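Side-chain contacts in carbohydrate kinase, pfkB family (Enterococcus faecalis, PDB 3KTN), which probably phosphorylates a sugar acid such as 2-keto-3-deoxygluconate, as a metal-binding carbohydrate kinase of the ribokinase-like PfkB family: residues L142-K145 with T146-A149; L181-R184 with Q185-R189. All blocks are in the same frame, centred on the assembly; numbering follows the deposited sequence.

Interaction 1 (L142-K145 with T146-A149); sequences LTEK and TRDA
With OG1 of T143 turned between its own backbone N and carbonyl carbon (chi1 66°), and OG1 of T146 placed likewise, the two threonines meet at about a right angle across the first turn of helix 144-159. T143 is the N-cap: its OG1 accepts from T146 N at 3.1 Å, the N-H pointing well at the oxygen (161°), while CG2 of T146 packs against the same hydroxyl. T146 OG1 lies 3.0 Å from T143 O and has its hydrogen-bond partner outside the turn, S139 O. The carbonyl of T143 takes up R147 N at 2.9 Å, and D148 N and A149 N follow on E144 O and K145 O in the regular helical pattern. R147 bends at chi3 and folds back over the start of the helix, NH2 lying 3.3 Å from E144 CA and 3.6 Å from E144 CB; T143 O sits over one face of the guanidinium, and NH1 is hydrogen-bonded to L140 O. On the side nearer solvent E144 and D148 bring their carboxylates together, planes 52° apart, with E144 OE2 and D148 OD2 3.8 Å from each other. D148 OD2 also comes within 2.9 Å of E144 O, two acceptors with no bond between them. A water donates to both carboxylates, weakly to E144 OE2. The capping hydroxyl, also hydrogen-bonded to G114 O, thus ties the helix start to a preceding loop. The positive end of the helix dipole would be expected to help offset this crowding of acceptor oxygens, of which the water bridges only the OE2/OD2 pair.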
loop_
_atom_site.group_PDB
_atom_site.type_symbol
_atom_site.label_atom_id
_atom_site.label_comp_id
_atom_site.label_asym_id
_atom_site.label_seq_id
_atom_site.Cartn_x
_atom_site.Cartn_y
_atom_site.Cartn_z
ATOM N N LEU A 142 -6.525 31.794 -16.602
ATOM C CA LEU A 142 -5.292 31.034 -16.793
ATOM C C LEU A 142 -4.289 31.777 -17.680
ATOM O O LEU A 142 -3.228 32.185 -17.209
ATOM C CB LEU A 142 -5.601 29.644 -17.359
ATOM C CG LEU A 142 -4.438 28.647 -17.273
ATOM C CD1 LEU A 142 -3.913 28.588 -15.842
ATOM C CD2 LEU A 142 -4.896 27.272 -17.737
ATOM N N THR A 143 -4.613 31.946 -18.958
ATOM C CA THR A 143 -3.730 32.679 -19.865
ATOM C C THR A 143 -4.569 33.479 -20.849
ATOM O O THR A 143 -5.772 33.242 -20.998
ATOM C CB THR A 143 -2.813 31.743 -20.698
ATOM O OG1 THR A 143 -3.614 30.961 -21.594
ATOM C CG2 THR A 143 -1.996 30.829 -19.791
ATOM N N GLU A 144 -3.931 34.423 -21.528
ATOM C CA GLU A 144 -4.631 35.236 -22.509
ATOM C C GLU A 144 -5.177 34.320 -23.596
ATOM O O GLU A 144 -6.268 34.546 -24.118
ATOM C CB GLU A 144 -3.683 36.270 -23.125
ATOM C CG GLU A 144 -4.346 37.146 -24.187
ATOM C CD GLU A 144 -3.388 38.139 -24.822
ATOM O OE1 GLU A 144 -2.902 39.044 -24.109
ATOM O OE2 GLU A 144 -3.119 38.011 -26.036
ATOM N N LYS A 145 -4.425 33.272 -23.927
ATOM C CA LYS A 145 -4.866 32.339 -24.962
ATOM C C LYS A 145 -6.108 31.541 -24.574
ATOM O O LYS A 145 -7.000 31.355 -25.399
ATOM C CB LYS A 145 -3.737 31.379 -25.341
ATOM C CG LYS A 145 -2.580 32.051 -26.066
ATOM C CD LYS A 145 -1.585 31.033 -26.594
ATOM C CE LYS A 145 -0.380 31.713 -27.221
ATOM N NZ LYS A 145 0.621 30.720 -27.707
ATOM N N THR A 146 -6.173 31.062 -23.333
ATOM C CA THR A 146 -7.345 30.304 -22.903
ATOM C C THR A 146 -8.516 31.271 -22.741
ATOM O O THR A 146 -9.674 30.910 -22.960
ATOM C CB THR A 146 -7.102 29.546 -21.561
ATOM O OG1 THR A 146 -6.774 30.474 -20.519
ATOM C CG2 THR A 146 -5.954 28.550 -21.710
ATOM N N ARG A 147 -8.209 32.506 -22.355
ATOM C CA ARG A 147 -9.250 33.516 -22.185
ATOM C C ARG A 147 -9.874 33.861 -23.540
ATOM O O ARG A 147 -11.099 33.875 -23.682
ATOM C CB ARG A 147 -8.680 34.780 -21.533
ATOM C CG ARG A 147 -9.672 35.945 -21.501
ATOM C CD ARG A 147 -9.223 37.061 -20.570
ATOM N NE ARG A 147 -7.856 37.495 -20.845
ATOM C CZ ARG A 147 -6.814 37.219 -20.068
ATOM N NH1 ARG A 147 -6.978 36.508 -18.958
ATOM N NH2 ARG A 147 -5.604 37.649 -20.404
ATOM N N ASP A 148 -9.032 34.126 -24.534
ATOM C CA ASP A 148 -9.527 34.462 -25.868
ATOM C C ASP A 148 -10.336 33.314 -26.454
ATOM O O ASP A 148 -11.319 33.534 -27.163
ATOM C CB ASP A 148 -8.369 34.800 -26.815
ATOM C CG ASP A 148 -7.586 36.023 -26.368
ATOM O OD1 ASP A 148 -8.193 36.939 -25.772
ATOM O OD2 ASP A 148 -6.363 36.075 -26.627
ATOM N N ALA A 149 -9.923 32.085 -26.159
ATOM C CA ALA A 149 -10.635 30.916 -26.662
ATOM C C ALA A 149 -11.993 30.791 -25.986
ATOM O O ALA A 149 -12.993 30.485 -26.636
ATOM C CB ALA A 149 -9.812 29.651 -26.428
HETATM O O HOH W 1 -5.525 38.769 -27.105
#

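Interaction 2 (L181-R184 with Q185-R189); sequences LFMR and QQYER
The apolar part of this contact is made by M183, a selenomethionine, and Y187, one helical turn apart. Bends at chi2 and chi3 curl the M183 chain so that its methyl CE reaches the tyrosine ring at CE1, 3.3 Å away, with CD1 a little farther off. The ring also lies close to the backbone, its CD1 3.1 Å from M183 O, and its hydroxyl is hydrogen-bonded to N169 N.

An amide-over-ring contact joins a second i to i+4 pair, F182 and Q186. The glutamine side chain folds back so that the end of its amide lies over one face of the phenyl ring, toward the rim, the two planes 47° apart, and its CG comes 3.2 Å from F182 O.

Charge pairing belongs to R184 and E188. The arginine chain, bent at chi2 and chi3, carries NH1 to E188 OE2, a weak hydrogen bond within a salt bridge at 3.4 Å. The carboxylate oxygen meets the guanidinium at its edge, although the two planes are turned 66° apart. Carbon contacts support the pair, R184 CG lying 3.7 Å from E188 CD. NE of the same arginine has a weak hydrogen bond to L207 O.

Backbone bonding supplies the frame: Q185 N, Y187 N and E188 N donate to L181 O, M183 O and R184 O, and Q186 N weakly to F182 O.

Helix 177-190 is the crossover of the beta-alpha-beta unit between strands 163-167 and 196-198. M183 and Y187 pack on helix 138-142, Y187 meets F166 edge-to-face, and the helix as a whole packs beside helix 144-159.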
loop_
_atom_site.group_PDB
_atom_site.type_symbol
_atom_site.label_atom_id
_atom_site.label_comp_id
_atom_site.label_asym_id
_atom_site.label_seq_id
_atom_site.Cartn_x
_atom_site.Cartn_y
_atom_site.Cartn_z
ATOM N N LEU A 181 -9.412 43.317 -10.345
ATOM C CA LEU A 181 -9.989 44.265 -11.289
ATOM C C LEU A 181 -9.853 43.743 -12.713
ATOM O O LEU A 181 -10.778 43.856 -13.516
ATOM C CB LEU A 181 -9.298 45.626 -11.167
ATOM C CG LEU A 181 -9.475 46.363 -9.838
ATOM C CD1 LEU A 181 -8.646 47.637 -9.851
ATOM C CD2 LEU A 181 -10.949 46.678 -9.610
ATOM N N PHE A 182 -8.696 43.167 -13.022
ATOM C CA PHE A 182 -8.459 42.624 -14.351
ATOM C C PHE A 182 -9.470 41.525 -14.643
ATOM O O PHE A 182 -10.054 41.478 -15.726
ATOM C CB PHE A 182 -7.046 42.049 -14.459
ATOM C CG PHE A 182 -6.701 41.560 -15.837
ATOM C CD1 PHE A 182 -6.480 42.462 -16.874
ATOM C CD2 PHE A 182 -6.625 40.198 -16.107
ATOM C CE1 PHE A 182 -6.191 42.015 -18.161
ATOM C CE2 PHE A 182 -6.337 39.739 -17.391
ATOM C CZ PHE A 182 -6.121 40.650 -18.420
HETATM N N MSE A 183 -9.678 40.642 -13.673
HETATM C CA MSE A 183 -10.625 39.553 -13.851
HETATM C C MSE A 183 -12.044 40.069 -13.985
HETATM O O MSE A 183 -12.870 39.465 -14.668
HETATM C CB MSE A 183 -10.522 38.561 -12.694
HETATM C CG MSE A 183 -9.236 37.754 -12.729
HETATM SE SE MSE A 183 -8.818 37.160 -14.536
HETATM C CE MSE A 183 -10.381 36.069 -14.857
ATOM N N ARG A 184 -12.321 41.187 -13.325
ATOM C CA ARG A 184 -13.634 41.816 -13.397
ATOM C C ARG A 184 -13.954 42.057 -14.870
ATOM O O ARG A 184 -15.009 41.664 -15.370
ATOM C CB ARG A 184 -13.612 43.157 -12.658
ATOM C CG ARG A 184 -14.731 44.107 -13.066
ATOM C CD ARG A 184 -15.842 44.140 -12.041
ATOM N NE ARG A 184 -15.603 45.149 -11.013
ATOM C CZ ARG A 184 -15.873 46.444 -11.154
ATOM N NH1 ARG A 184 -16.398 46.900 -12.286
ATOM N NH2 ARG A 184 -15.624 47.284 -10.158
ATOM N N GLN A 185 -13.014 42.700 -15.554
ATOM C CA GLN A 185 -13.151 43.025 -16.967
ATOM C C GLN A 185 -13.420 41.802 -17.833
ATOM O O GLN A 185 -14.278 41.834 -18.715
ATOM C CB GLN A 185 -11.879 43.717 -17.464
ATOM C CG GLN A 185 -11.564 45.017 -16.758
ATOM C CD GLN A 185 -10.189 45.546 -17.111
ATOM O OE1 GLN A 185 -9.865 45.727 -18.285
ATOM N NE2 GLN A 185 -9.373 45.799 -16.094
ATOM N N GLN A 186 -12.682 40.725 -17.585
ATOM C CA GLN A 186 -12.845 39.509 -18.370
ATOM C C GLN A 186 -14.198 38.858 -18.133
ATOM O O GLN A 186 -14.818 38.354 -19.063
ATOM C CB GLN A 186 -11.713 38.534 -18.056
ATOM C CG GLN A 186 -10.356 39.220 -17.988
ATOM C CD GLN A 186 -10.101 40.144 -19.173
ATOM O OE1 GLN A 186 -9.341 41.105 -19.067
ATOM N NE2 GLN A 186 -10.726 39.848 -20.307
ATOM N N TYR A 187 -14.665 38.876 -16.891
ATOM C CA TYR A 187 -15.963 38.294 -16.576
ATOM C C TYR A 187 -17.075 39.126 -17.218
ATOM O O TYR A 187 -18.050 38.583 -17.749
ATOM C CB TYR A 187 -16.154 38.228 -15.056
ATOM C CG TYR A 187 -15.485 37.032 -14.395
ATOM C CD1 TYR A 187 -14.167 36.681 -14.696
ATOM C CD2 TYR A 187 -16.171 36.257 -13.463
ATOM C CE1 TYR A 187 -13.552 35.585 -14.083
ATOM C CE2 TYR A 187 -15.564 35.159 -12.844
ATOM C CZ TYR A 187 -14.256 34.830 -13.159
ATOM O OH TYR A 187 -13.659 33.750 -12.545
ATOM N N GLU A 188 -16.923 40.449 -17.181
ATOM C CA GLU A 188 -17.928 41.331 -17.765
ATOM C C GLU A 188 -18.052 41.070 -19.260
ATOM O O GLU A 188 -19.118 41.243 -19.841
ATOM C CB GLU A 188 -17.570 42.798 -17.493
ATOM C CG GLU A 188 -17.500 43.105 -16.003
ATOM C CD GLU A 188 -17.243 44.567 -15.689
ATOM O OE1 GLU A 188 -16.416 45.199 -16.384
ATOM O OE2 GLU A 188 -17.859 45.079 -14.727
ATOM N N ARG A 189 -16.964 40.614 -19.873
ATOM C CA ARG A 189 -16.967 40.324 -21.300
ATOM C C ARG A 189 -17.717 39.045 -21.662
ATOM O O ARG A 189 -18.362 38.978 -22.710
ATOM C CB ARG A 189 -15.532 40.238 -21.822
ATOM C CG ARG A 189 -14.750 41.529 -21.672
ATOM C CD ARG A 189 -13.299 41.354 -22.079
ATOM N NE ARG A 189 -13.161 40.972 -23.481
ATOM C CZ ARG A 189 -11.991 40.773 -24.078
ATOM N NH1 ARG A 189 -10.862 40.922 -23.392
ATOM N NH2 ARG A 189 -11.943 40.431 -25.358
#

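In the fold
Both contacts are local ones within single helices, on the same side of the chain's centre and away from the magnesium site, yet they illustrate different positions along a helix. Interaction 1 lies at a helix start, where a threonine hydroxyl caps the first turn; interaction 2 lies in mid-helix, without a cap, where side chains one turn apart pair up. Each is part buried, part surface: T146 and R147, like M183, Q186 and Y187, are buried, whereas the charged pairs lie nearer solvent, like charges in interaction 1 and opposite ones in interaction 2. The two helices pack where R147 meets both F182 and Q186, R147 NH2 approaching F182 CZ to 3.6 Å.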